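Local coordinates for exodeoxyribonuclease 10 (Escherichia coli, PDB 4FZX), which degrades single-stranded and double-stranded DNA from the 3' end as a distributive, magnesium-dependent 3'-5' exonuclease of the DEDDh (DnaQ) family, at a contact of chain A with DNA. Numbering follows the deposited sequence.

A contact of chain A with DNA. Residues 81, 84, 87, 100, 112. With nucleotides of chain B.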
# COMPACT_ATOMS: atom_id res chain seq x y z
N ASN A 81 -18.40 -12.10 -15.45
CA ASN A 81 -17.41 -12.82 -16.23
C ASN A 81 -17.86 -13.12 -17.67
O ASN A 81 -17.93 -14.28 -18.09
CB ASN A 81 -16.96 -14.10 -15.52
CG ASN A 81 -15.52 -14.50 -15.89
OD1 ASN A 81 -14.81 -13.74 -16.55
ND2 ASN A 81 -15.10 -15.69 -15.47
N PHE A 84 -16.54 -15.91 -20.02
CA PHE A 84 -17.03 -17.27 -19.91
C PHE A 84 -18.18 -17.47 -20.88
O PHE A 84 -18.14 -18.36 -21.73
CB PHE A 84 -17.49 -17.59 -18.50
CG PHE A 84 -18.07 -18.97 -18.35
CD1 PHE A 84 -17.24 -20.09 -18.34
CD2 PHE A 84 -19.44 -19.16 -18.26
CE1 PHE A 84 -17.77 -21.37 -18.19
CE2 PHE A 84 -19.98 -20.44 -18.10
CZ PHE A 84 -19.14 -21.54 -18.06
N ARG A 87 -17.42 -17.36 -24.53
CA ARG A 87 -16.69 -18.53 -24.98
C ARG A 87 -17.66 -19.69 -25.26
O ARG A 87 -17.57 -20.34 -26.30
CB ARG A 87 -15.65 -18.93 -23.93
CG ARG A 87 -14.56 -19.85 -24.42
CD ARG A 87 -13.34 -19.84 -23.48
NE ARG A 87 -13.68 -20.24 -22.11
CZ ARG A 87 -13.55 -19.45 -21.05
NH1 ARG A 87 -13.09 -18.20 -21.19
NH2 ARG A 87 -13.90 -19.89 -19.84
N MSE A 100 -18.06 -8.14 -13.88
CA MSE A 100 -16.95 -8.52 -13.00
C MSE A 100 -15.73 -7.61 -13.17
O MSE A 100 -15.13 -7.18 -12.18
CB MSE A 100 -16.55 -9.99 -13.20
CG MSE A 100 -15.32 -10.40 -12.37
SE MSE A 100 -14.87 -12.32 -12.46
CE MSE A 100 -13.46 -12.25 -13.80
N TYR A 112 -15.26 -10.76 -5.68
CA TYR A 112 -15.93 -10.28 -6.90
C TYR A 112 -16.74 -11.34 -7.66
O TYR A 112 -17.03 -11.17 -8.85
CB TYR A 112 -14.94 -9.55 -7.83
CG TYR A 112 -13.66 -10.31 -8.08
CD1 TYR A 112 -12.50 -10.01 -7.37
CD2 TYR A 112 -13.61 -11.35 -9.02
CE1 TYR A 112 -11.32 -10.72 -7.59
CE2 TYR A 112 -12.43 -12.04 -9.26
CZ TYR A 112 -11.29 -11.73 -8.54
OH TYR A 112 -10.12 -12.42 -8.77
P DC B 15 -14.26 -16.19 -5.81
OP1 DC B 15 -14.96 -15.19 -4.96
OP2 DC B 15 -14.43 -17.64 -5.57
O5' DC B 15 -14.61 -15.94 -7.36
C5' DC B 15 -14.54 -14.64 -7.95
C4' DC B 15 -14.69 -14.72 -9.46
O4' DC B 15 -13.43 -15.15 -10.02
C3' DC B 15 -15.70 -15.77 -9.94
O3' DC B 15 -17.00 -15.18 -10.13
C2' DC B 15 -15.10 -16.30 -11.25
C1' DC B 15 -13.69 -15.70 -11.30
N1 DC B 15 -12.58 -16.68 -11.67
C2 DC B 15 -11.79 -16.44 -12.79
O2 DC B 15 -11.98 -15.42 -13.45
N3 DC B 15 -10.81 -17.30 -13.13
C4 DC B 15 -10.58 -18.38 -12.38
N4 DC B 15 -9.58 -19.20 -12.76
C5 DC B 15 -11.38 -18.66 -11.22
C6 DC B 15 -12.36 -17.79 -10.91
P DC B 16 -18.34 -16.07 -10.05
OP1 DC B 16 -19.50 -15.15 -9.96
OP2 DC B 16 -18.14 -17.10 -9.02
O5' DC B 16 -18.34 -16.84 -11.46
C5' DC B 16 -18.65 -16.13 -12.65
C4' DC B 16 -18.53 -17.05 -13.85
O4' DC B 16 -17.12 -17.27 -14.14
C3' DC B 16 -19.09 -18.46 -13.66
O3' DC B 16 -20.48 -18.48 -13.93
C2' DC B 16 -18.33 -19.23 -14.73
C1' DC B 16 -16.98 -18.50 -14.79
N1 DC B 16 -15.81 -19.24 -14.19
C2 DC B 16 -14.67 -19.46 -14.98
O2 DC B 16 -14.66 -19.03 -16.13
N3 DC B 16 -13.61 -20.11 -14.45
C4 DC B 16 -13.66 -20.54 -13.19
N4 DC B 16 -12.59 -21.19 -12.71
C5 DC B 16 -14.81 -20.33 -12.37
C6 DC B 16 -15.85 -19.69 -12.91
O HOH W 1 -13.33 -12.87 -5.45
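This patch belongs to the DNA-binding groove of the DEDDh exonuclease fold, where Asn81, helix 82-88, helix 99-106 and the loop at Tyr112 line the strand where the duplex gives way to the 3' overhang. It meets two neighbouring nucleotides of chain B, base-paired DC15 and unpaired DC16. Asn81, just before helix 82-88, donates its side-chain amide ND2 to the deoxyribose ring oxygen O4' of DC16 at 2.9 Å. The bond is nearly straight, 169° at the hydrogen, and O4' lies in the amide plane. CB of Asn81 packs beside C4' of the same sugar. Phe84 offers one ring face to DC16. The sugar carbon C2' sits over the ring centre, 3.6 Å from the centroid, in a CH-pi contact. CG of Phe84 is anti to the backbone N (chi1 177°), which sets the ring face against the sugar. A serine here lacks the ring face, and the C2' side of the DC16 sugar would probably lose its packing and be freer to shift. The guanidinium of Arg87 lies farther off, with NH2 3.9 Å from the base oxygen O2 of DC16. At DC15, the selenium SE of Met100, a selenomethionine, rests 3.8 Å from the sugar C1'. Its methyl CE turns towards the base O2. Tyr112 touches the same sugar through CE2, 3.5 Å from C4'. Its backbone N reaches the phosphate oxygen OP1 of DC15 through water 1, which also lies over the tyrosine ring. The direct contacts fall mainly on the sugars, with the phosphate reached through water and the bases met at O2. They probably hold the strand with little dependence on sequence, and help guide its 3' end towards the metal-binding active site.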